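Local coordinates for putative antitoxin VapB45 (Mycobacterium tuberculosis, PDB 5AF3), which is possibly the antitoxin component of a type II toxin-antitoxin system, with VapC45 as its cognate toxin, at residues T19-E22 against A23-L27; P71-G74 against I75-Y79; P196-G200 against S201-V205; Q219-A222 against D223-V227. All coordinates share one frame; numbering follows the deposited sequence.

Contact 1: residues T19-E22 against A23-L27; sequences TLAE and ASRYL
The carbonyl oxygen E22 O receives two backbone N-H groups: Y26 N, 3.0 Å away and almost straight at 172°, and R25 N, also 3.0 Å from E22 O but bent enough to make only a weak bond. The same oxygen lies over one face of the Y26 ring, offset toward the rim. With CG anti to its own carbonyl carbon (chi1 -48°), Y26 runs back beside the E22 side chain; the two point the same way, with Y26 OH 3.5 Å from E22 CG and the carboxylate and ring planes only 13° apart. At the other end of the same side chain, E22 OE1 is met from above the carboxylate plane by T19 N at 3.0 Å. In exchange T19 OG1 accepts from E22 N, again at 3.0 Å. This is a capping box: threonine at the N-cap serves the first turn of helix 20-27, and glutamate three residues on serves the threonine. R25 spreads its guanidinium over E22 CA, with NH2 5.3 Å from E22 OE2, too far for a salt bridge. The nearby positive charge and the helix N-terminus would probably favour the ionised form of E22.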
loop_
_atom_site.group_PDB
_atom_site.type_symbol
_atom_site.label_atom_id
_atom_site.label_comp_id
_atom_site.label_asym_id
_atom_site.label_seq_id
_atom_site.Cartn_x
_atom_site.Cartn_y
_atom_site.Cartn_z
ATOM N N THR A 19 1.475 18.825 2.775
ATOM C CA THR A 19 2.947 18.847 2.817
ATOM C C THR A 19 3.377 17.780 1.799
ATOM O O THR A 19 2.550 16.949 1.423
ATOM C CB THR A 19 3.492 18.397 4.183
ATOM O OG1 THR A 19 3.192 17.003 4.372
ATOM C CG2 THR A 19 2.891 19.219 5.334
ATOM N N LEU A 20 4.661 17.753 1.409
ATOM C CA LEU A 20 5.111 16.708 0.466
ATOM C C LEU A 20 5.099 15.331 1.112
ATOM O O LEU A 20 4.848 14.343 0.440
ATOM C CB LEU A 20 6.460 17.006 -0.177
ATOM C CG LEU A 20 6.565 18.329 -0.969
ATOM C CD1 LEU A 20 7.969 18.540 -1.467
ATOM C CD2 LEU A 20 5.549 18.447 -2.129
ATOM N N ALA A 21 5.380 15.287 2.409
ATOM C CA ALA A 21 5.281 14.060 3.206
ATOM C C ALA A 21 3.884 13.409 3.120
ATOM O O ALA A 21 3.757 12.191 2.873
ATOM C CB ALA A 21 5.656 14.380 4.691
ATOM N N GLU A 22 2.848 14.219 3.329
ATOM C CA GLU A 22 1.462 13.731 3.269
ATOM C C GLU A 22 1.138 13.248 1.868
ATOM O O GLU A 22 0.598 12.158 1.695
ATOM C CB GLU A 22 0.455 14.821 3.675
ATOM C CG GLU A 22 0.379 15.107 5.203
ATOM C CD GLU A 22 -0.068 16.537 5.541
ATOM O OE1 GLU A 22 -0.410 17.300 4.598
ATOM O OE2 GLU A 22 -0.086 16.897 6.762
ATOM N N ALA A 23 1.495 14.062 0.863
ATOM C CA ALA A 23 1.153 13.732 -0.522
ATOM C C ALA A 23 1.845 12.450 -0.955
ATOM O O ALA A 23 1.284 11.636 -1.683
ATOM C CB ALA A 23 1.492 14.906 -1.444
ATOM N N SER A 24 3.067 12.248 -0.461
ATOM C CA SER A 24 3.798 11.016 -0.777
ATOM C C SER A 24 3.018 9.787 -0.280
ATOM O O SER A 24 2.944 8.783 -0.969
ATOM C CB SER A 24 5.204 11.087 -0.147
ATOM O OG SER A 24 5.750 9.786 -0.031
ATOM N N ARG A 25 2.420 9.891 0.907
ATOM C CA ARG A 25 1.686 8.761 1.502
ATOM C C ARG A 25 0.376 8.519 0.759
ATOM O O ARG A 25 0.086 7.395 0.329
ATOM C CB ARG A 25 1.397 9.027 2.979
ATOM C CG ARG A 25 2.622 9.125 3.832
ATOM C CD ARG A 25 2.227 9.270 5.277
ATOM N NE ARG A 25 2.852 10.473 5.821
ATOM C CZ ARG A 25 2.198 11.486 6.387
ATOM N NH1 ARG A 25 0.869 11.437 6.531
ATOM N NH2 ARG A 25 2.891 12.535 6.834
ATOM N N TYR A 26 -0.380 9.600 0.556
ATOM C CA TYR A 26 -1.684 9.480 -0.100
ATOM C C TYR A 26 -1.617 8.995 -1.551
ATOM O O TYR A 26 -2.466 8.232 -1.971
ATOM C CB TYR A 26 -2.468 10.791 -0.020
ATOM C CG TYR A 26 -2.536 11.460 1.333
ATOM C CD1 TYR A 26 -2.455 10.725 2.547
ATOM C CD2 TYR A 26 -2.678 12.841 1.419
ATOM C CE1 TYR A 26 -2.522 11.386 3.802
ATOM C CE2 TYR A 26 -2.745 13.483 2.658
ATOM C CZ TYR A 26 -2.669 12.742 3.830
ATOM O OH TYR A 26 -2.747 13.434 5.028
ATOM N N LEU A 27 -0.625 9.498 -2.306
ATOM C CA LEU A 27 -0.410 9.151 -3.720
ATOM C C LEU A 27 0.463 7.907 -3.942
ATOM O O LEU A 27 0.464 7.331 -5.038
ATOM C CB LEU A 27 0.213 10.335 -4.464
ATOM C CG LEU A 27 -0.550 11.661 -4.430
ATOM C CD1 LEU A 27 0.083 12.563 -5.514
ATOM C CD2 LEU A 27 -2.032 11.505 -4.596
#

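Contact 2: residues P71-G74 against I75-Y79; sequences PFVG and IAEAY
F72 turns CG anti to its backbone N (chi1 -175°), while I75, three residues on, holds CG2 between its own N and carbonyl carbon; F72 CD1 and I75 CG2 thereby meet at 4.1 Å, the two side chains crossing obliquely. The same methyl rests 3.4 Å from F72 O. Next along the helix, E77, four residues after V73, has CG anti to the carbonyl carbon (chi1 -66°), which brings CG back to 3.1 Å from V73 O, and its extended chain passes V73 CG2, 4.0 Å from E77 OE2. A carboxylate in so buried a place needs partners: T58 bonds to OE1 and H108 to OE2. E77 OE1 also lies 3.7 Å from G74 CA. Beneath these groups runs the regular helical bonding, from I75 N to P71 O at 3.1 Å through to A78 N and G74 O at 2.9 Å. P71 suits the N-cap, where its lack of an N-H costs the helix nothing. Helix 72-86 is thus wedged between elements: I75 and A78 pack on L27 of helix 20-27, F72 and A76 on I175 of strand 172-176, and F72 and I75 on Y18 of strand 18-19.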
loop_
_atom_site.group_PDB
_atom_site.type_symbol
_atom_site.label_atom_id
_atom_site.label_comp_id
_atom_site.label_asym_id
_atom_site.label_seq_id
_atom_site.Cartn_x
_atom_site.Cartn_y
_atom_site.Cartn_z
ATOM N N PRO A 71 -1.556 22.937 -3.255
ATOM C CA PRO A 71 -3.006 23.163 -3.239
ATOM C C PRO A 71 -3.662 21.918 -3.860
ATOM O O PRO A 71 -2.933 21.036 -4.402
ATOM C CB PRO A 71 -3.175 24.438 -4.087
ATOM C CG PRO A 71 -1.987 24.419 -5.053
ATOM C CD PRO A 71 -0.850 23.711 -4.302
ATOM N N PHE A 72 -4.983 21.805 -3.799
ATOM C CA PHE A 72 -5.645 20.602 -4.282
ATOM C C PHE A 72 -5.384 20.300 -5.771
ATOM O O PHE A 72 -5.185 19.127 -6.170
ATOM C CB PHE A 72 -7.159 20.596 -4.018
ATOM C CG PHE A 72 -7.800 19.318 -4.395
ATOM C CD1 PHE A 72 -7.731 18.209 -3.536
ATOM C CD2 PHE A 72 -8.397 19.165 -5.643
ATOM C CE1 PHE A 72 -8.318 16.999 -3.933
ATOM C CE2 PHE A 72 -8.976 17.957 -6.033
ATOM C CZ PHE A 72 -8.934 16.872 -5.168
ATOM N N VAL A 73 -5.409 21.345 -6.595
ATOM C CA VAL A 73 -5.067 21.154 -8.019
ATOM C C VAL A 73 -3.664 20.523 -8.190
ATOM O O VAL A 73 -3.474 19.693 -9.127
ATOM C CB VAL A 73 -5.214 22.470 -8.874
ATOM C CG1 VAL A 73 -4.164 23.472 -8.504
ATOM C CG2 VAL A 73 -5.207 22.131 -10.396
ATOM N N GLY A 74 -2.706 20.918 -7.346
ATOM C CA GLY A 74 -1.340 20.382 -7.373
ATOM C C GLY A 74 -1.262 18.897 -7.001
ATOM O O GLY A 74 -0.471 18.129 -7.577
ATOM N N ILE A 75 -2.018 18.475 -5.987
ATOM C CA ILE A 75 -2.032 17.040 -5.673
ATOM C C ILE A 75 -2.697 16.222 -6.797
ATOM O O ILE A 75 -2.327 15.061 -7.050
ATOM C CB ILE A 75 -2.621 16.696 -4.260
ATOM C CG1 ILE A 75 -1.926 15.415 -3.747
ATOM C CG2 ILE A 75 -4.126 16.517 -4.296
ATOM C CD1 ILE A 75 -2.269 15.068 -2.311
ATOM N N ALA A 76 -3.645 16.843 -7.503
ATOM C CA ALA A 76 -4.360 16.181 -8.593
ATOM C C ALA A 76 -3.359 15.997 -9.746
ATOM O O ALA A 76 -3.283 14.915 -10.336
ATOM C CB ALA A 76 -5.577 17.068 -9.053
ATOM N N GLU A 77 -2.587 17.048 -10.034
ATOM C CA GLU A 77 -1.518 16.984 -11.056
ATOM C C GLU A 77 -0.457 15.923 -10.653
ATOM O O GLU A 77 -0.033 15.095 -11.467
ATOM C CB GLU A 77 -0.896 18.373 -11.216
ATOM C CG GLU A 77 -1.924 19.377 -11.811
ATOM C CD GLU A 77 -1.473 20.824 -11.771
ATOM O OE1 GLU A 77 -0.653 21.171 -10.888
ATOM O OE2 GLU A 77 -1.941 21.590 -12.675
ATOM N N ALA A 78 -0.072 15.913 -9.383
ATOM C CA ALA A 78 0.887 14.901 -8.874
ATOM C C ALA A 78 0.320 13.482 -9.000
ATOM O O ALA A 78 1.048 12.543 -9.337
ATOM C CB ALA A 78 1.307 15.206 -7.414
ATOM N N TYR A 79 -0.975 13.331 -8.743
ATOM C CA TYR A 79 -1.647 12.061 -8.835
ATOM C C TYR A 79 -1.582 11.527 -10.272
ATOM O O TYR A 79 -1.225 10.353 -10.495
ATOM C CB TYR A 79 -3.091 12.158 -8.362
ATOM C CG TYR A 79 -3.917 10.930 -8.656
ATOM C CD1 TYR A 79 -3.868 9.801 -7.822
ATOM C CD2 TYR A 79 -4.778 10.909 -9.752
ATOM C CE1 TYR A 79 -4.646 8.696 -8.096
ATOM C CE2 TYR A 79 -5.555 9.834 -10.015
ATOM C CZ TYR A 79 -5.473 8.716 -9.212
ATOM O OH TYR A 79 -6.279 7.649 -9.527
#

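Contact 3: residues P196-G200 against S201-V205; sequences PVFDG and SGVRV
F198 and V205 cross at about a right angle, and the valine methyl CG2 sits over one face of the phenyl ring, toward its rim, 4.1 Å from F198 CE2. The ring gets there with CG anti to the carbonyl carbon (chi1 -68°), a setting that also carries F198 CD2 past V203, whose CB is 4.3 Å away. V205 CG2 touches P196 CB as well, so this branched side chain fills the corner between a flat ring and a rigid one. V197 and R204 are directed together to the same side of the chain pair, V197 CG1 lying 3.9 Å from R204 CG; the aliphatic part of the arginine covers the valine while its NH2 goes on to a salt bridge with D207. This non-hydrogen-bonded antiparallel pair, a single bridge, sets V197 of strand 197-198, at one edge of a four-stranded antiparallel sheet, against the chain returning from a hairpin-like turn. Flanking bonds close the pair: V205 N to P196 O at 3.0 Å and F198 N to V203 O at 2.9 Å. Round the bend F198 O accepts G202 N at 2.8 Å and, weakly, S201 N. G202 has a positive phi of 72°, a backbone shape that glycine adopts readily. S201 OG, 3.7 Å from F198 CB, takes a weak bond from V203 N and is hydrogen-bonded to Y225 O, while D199 makes a salt bridge with R191.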
loop_
_atom_site.group_PDB
_atom_site.type_symbol
_atom_site.label_atom_id
_atom_site.label_comp_id
_atom_site.label_asym_id
_atom_site.label_seq_id
_atom_site.Cartn_x
_atom_site.Cartn_y
_atom_site.Cartn_z
ATOM N N PRO A 196 -7.325 11.955 3.505
ATOM C CA PRO A 196 -8.146 10.821 3.075
ATOM C C PRO A 196 -9.428 10.618 3.947
ATOM O O PRO A 196 -9.316 10.478 5.168
ATOM C CB PRO A 196 -7.203 9.631 3.245
ATOM C CG PRO A 196 -5.843 10.227 3.039
ATOM C CD PRO A 196 -5.914 11.565 3.729
ATOM N N VAL A 197 -10.590 10.643 3.320
ATOM C CA VAL A 197 -11.881 10.326 3.994
ATOM C C VAL A 197 -12.605 9.222 3.305
ATOM O O VAL A 197 -12.458 9.039 2.070
ATOM C CB VAL A 197 -12.828 11.614 4.117
ATOM C CG1 VAL A 197 -12.189 12.711 4.936
ATOM C CG2 VAL A 197 -13.263 12.112 2.732
ATOM N N PHE A 198 -13.381 8.458 4.090
ATOM C CA PHE A 198 -14.360 7.552 3.555
ATOM C C PHE A 198 -15.398 8.447 2.852
ATOM O O PHE A 198 -16.029 9.289 3.487
ATOM C CB PHE A 198 -15.011 6.753 4.692
ATOM C CG PHE A 198 -14.071 5.781 5.372
ATOM C CD1 PHE A 198 -13.842 4.530 4.809
ATOM C CD2 PHE A 198 -13.477 6.102 6.596
ATOM C CE1 PHE A 198 -12.992 3.573 5.476
ATOM C CE2 PHE A 198 -12.609 5.197 7.248
ATOM C CZ PHE A 198 -12.358 3.945 6.687
ATOM N N ASP A 199 -15.525 8.296 1.529
ATOM C CA ASP A 199 -16.485 9.116 0.746
ATOM C C ASP A 199 -17.901 8.951 1.348
ATOM O O ASP A 199 -18.696 9.896 1.373
ATOM C CB ASP A 199 -16.482 8.642 -0.707
ATOM C CG ASP A 199 -17.309 9.536 -1.636
ATOM O OD1 ASP A 199 -17.345 10.777 -1.420
ATOM O OD2 ASP A 199 -17.850 8.967 -2.608
ATOM N N GLY A 200 -18.194 7.742 1.816
ATOM C CA GLY A 200 -19.534 7.372 2.258
ATOM C C GLY A 200 -19.976 7.965 3.586
ATOM O O GLY A 200 -21.182 8.121 3.821
ATOM N N SER A 201 -19.031 8.293 4.463
ATOM C CA SER A 201 -19.392 8.950 5.754
ATOM C C SER A 201 -18.694 10.287 6.024
ATOM O O SER A 201 -19.013 10.959 7.004
ATOM C CB SER A 201 -19.077 7.971 6.889
ATOM O OG SER A 201 -17.660 7.798 6.981
ATOM N N GLY A 202 -17.709 10.661 5.187
ATOM C CA GLY A 202 -16.919 11.873 5.393
ATOM C C GLY A 202 -15.932 11.809 6.550
ATOM O O GLY A 202 -15.318 12.821 6.918
ATOM N N VAL A 203 -15.732 10.596 7.101
ATOM C CA VAL A 203 -14.771 10.395 8.203
ATOM C C VAL A 203 -13.335 10.204 7.715
ATOM O O VAL A 203 -13.121 9.474 6.777
ATOM C CB VAL A 203 -15.178 9.159 9.065
ATOM C CG1 VAL A 203 -14.092 8.806 10.123
ATOM C CG2 VAL A 203 -16.562 9.404 9.691
ATOM N N ARG A 204 -12.395 10.888 8.371
ATOM C CA ARG A 204 -10.964 10.735 8.083
ATOM C C ARG A 204 -10.559 9.315 8.419
ATOM O O ARG A 204 -10.833 8.830 9.527
ATOM C CB ARG A 204 -10.162 11.743 8.870
ATOM C CG ARG A 204 -10.299 13.179 8.343
ATOM C CD ARG A 204 -9.362 14.148 9.068
ATOM N NE ARG A 204 -9.096 13.649 10.409
ATOM C CZ ARG A 204 -8.066 14.005 11.163
ATOM N NH1 ARG A 204 -7.208 14.924 10.717
ATOM N NH2 ARG A 204 -7.911 13.458 12.374
ATOM N N VAL A 205 -9.914 8.645 7.458
ATOM C CA VAL A 205 -9.318 7.350 7.711
ATOM C C VAL A 205 -8.525 7.401 9.014
ATOM O O VAL A 205 -8.575 6.457 9.814
ATOM C CB VAL A 205 -8.418 6.882 6.538
ATOM C CG1 VAL A 205 -7.588 5.617 6.964
ATOM C CG2 VAL A 205 -9.282 6.556 5.335
#

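Contact 4: residues Q219-A222 against D223-V227; sequences QAVA and DDYGV
At the C-terminal end of helix 218-225 the chain leaves the helix through G226, and V227 N bonds to A222 O, 3.0 Å away and fairly straight at 159°. That oxygen also receives G226 N weakly, at 2.9 Å. Y225 N is given mainly to V221 O, at 2.9 Å, and only weakly to A222 O, on which three N-H groups thus converge. G226 makes the change of direction with a positive phi of 76°, which glycine tolerates easily. V227 CG2 lies 3.9 Å from A222 CA, against the small alanine. On another side V221, with CG1 anti to the backbone N (chi1 175°), presents that methyl to Y225 CD2 at 3.8 Å. The tyrosine ring stands edge-on to V221 O, which lies in the ring plane 3.3 Å from CD2, and both side chains reach P211 of helix 206-213. Polar D223 and D224 suit the exposed side of the helix, their N-H groups given to Q219 O and A220 O. A short helix, a tight glycine turn and then helix 229-236, on whose L232 V221 and V227 pack, are consistent with the helix-turn-helix relationship of the DUF433 family.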
loop_
_atom_site.group_PDB
_atom_site.type_symbol
_atom_site.label_atom_id
_atom_site.label_comp_id
_atom_site.label_asym_id
_atom_site.label_seq_id
_atom_site.Cartn_x
_atom_site.Cartn_y
_atom_site.Cartn_z
ATOM N N GLN A 219 -16.550 -4.373 14.163
ATOM C CA GLN A 219 -17.994 -4.059 14.109
ATOM C C GLN A 219 -18.324 -2.759 14.867
ATOM O O GLN A 219 -19.095 -1.907 14.356
ATOM C CB GLN A 219 -18.856 -5.239 14.652
ATOM C CG GLN A 219 -20.366 -5.036 14.450
ATOM C CD GLN A 219 -20.745 -4.933 12.982
ATOM O OE1 GLN A 219 -21.228 -3.881 12.515
ATOM N NE2 GLN A 219 -20.520 -6.009 12.233
ATOM N N ALA A 220 -17.747 -2.620 16.055
ATOM C CA ALA A 220 -17.980 -1.452 16.916
ATOM C C ALA A 220 -17.468 -0.196 16.229
ATOM O O ALA A 220 -18.155 0.820 16.167
ATOM C CB ALA A 220 -17.304 -1.612 18.246
ATOM N N VAL A 221 -16.249 -0.270 15.709
ATOM C CA VAL A 221 -15.692 0.903 14.992
ATOM C C VAL A 221 -16.513 1.224 13.737
ATOM O O VAL A 221 -16.848 2.389 13.493
ATOM C CB VAL A 221 -14.186 0.700 14.681
ATOM C CG1 VAL A 221 -13.630 1.873 13.834
ATOM C CG2 VAL A 221 -13.403 0.599 16.018
ATOM N N ALA A 222 -16.886 0.197 12.971
ATOM C CA ALA A 222 -17.640 0.409 11.724
ATOM C C ALA A 222 -18.954 1.131 11.996
ATOM O O ALA A 222 -19.288 2.105 11.318
ATOM C CB ALA A 222 -17.880 -0.904 11.006
ATOM N N ASP A 223 -19.678 0.671 13.009
ATOM C CA ASP A 223 -20.899 1.335 13.451
ATOM C C ASP A 223 -20.692 2.775 13.941
ATOM O O ASP A 223 -21.464 3.692 13.577
ATOM C CB ASP A 223 -21.591 0.489 14.524
ATOM C CG ASP A 223 -22.081 -0.864 13.984
ATOM O OD1 ASP A 223 -22.192 -1.055 12.739
ATOM O OD2 ASP A 223 -22.323 -1.748 14.821
ATOM N N ASP A 224 -19.649 2.983 14.741
ATOM C CA ASP A 224 -19.357 4.283 15.297
ATOM C C ASP A 224 -18.960 5.294 14.230
ATOM O O ASP A 224 -19.152 6.486 14.432
ATOM C CB ASP A 224 -18.251 4.197 16.356
ATOM C CG ASP A 224 -18.741 3.606 17.682
ATOM O OD1 ASP A 224 -19.944 3.330 17.803
ATOM O OD2 ASP A 224 -17.923 3.396 18.593
ATOM N N TYR A 225 -18.381 4.819 13.117
ATOM C CA TYR A 225 -17.790 5.720 12.114
ATOM C C TYR A 225 -18.478 5.669 10.740
ATOM O O TYR A 225 -18.026 6.300 9.777
ATOM C CB TYR A 225 -16.255 5.527 12.013
ATOM C CG TYR A 225 -15.583 6.033 13.282
ATOM C CD1 TYR A 225 -15.196 7.369 13.416
ATOM C CD2 TYR A 225 -15.397 5.181 14.378
ATOM C CE1 TYR A 225 -14.617 7.851 14.613
ATOM C CE2 TYR A 225 -14.840 5.649 15.557
ATOM C CZ TYR A 225 -14.424 6.976 15.670
ATOM O OH TYR A 225 -13.887 7.407 16.883
ATOM N N GLY A 226 -19.567 4.910 10.667
ATOM C CA GLY A 226 -20.470 4.959 9.497
ATOM C C GLY A 226 -19.941 4.252 8.267
ATOM O O GLY A 226 -20.180 4.685 7.144
ATOM N N VAL A 227 -19.182 3.181 8.491
ATOM C CA VAL A 227 -18.624 2.389 7.397
ATOM C C VAL A 227 -18.937 0.951 7.749
ATOM O O VAL A 227 -19.589 0.677 8.763
ATOM C CB VAL A 227 -17.070 2.571 7.250
ATOM C CG1 VAL A 227 -16.747 3.908 6.650
ATOM C CG2 VAL A 227 -16.372 2.416 8.575
#

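The four contacts form two groups. Contacts 1 and 2 both belong to the putative DNA-binding helix-turn-helix region, their centres 11 Å apart, and pack directly: L27 CD1 lies 3.5 Å from A78 CB and A23 CB 3.9 Å from I75 CD1. Contacts 3 and 4 belong to the DUF433 region, with centres 12 Å apart; F198 CD1 meets V227 CG1 at 3.5 Å, and V203 CG2 lies 3.4 Å from Y225 O. The groups meet where Y26 of contact 1 packs on P196 of contact 3, with Y26 CE1 3.4 Å from P196 CD. Contact 2 stays about 19 Å from contact 4 at the nearest atoms, and contact 1 about 16 Å.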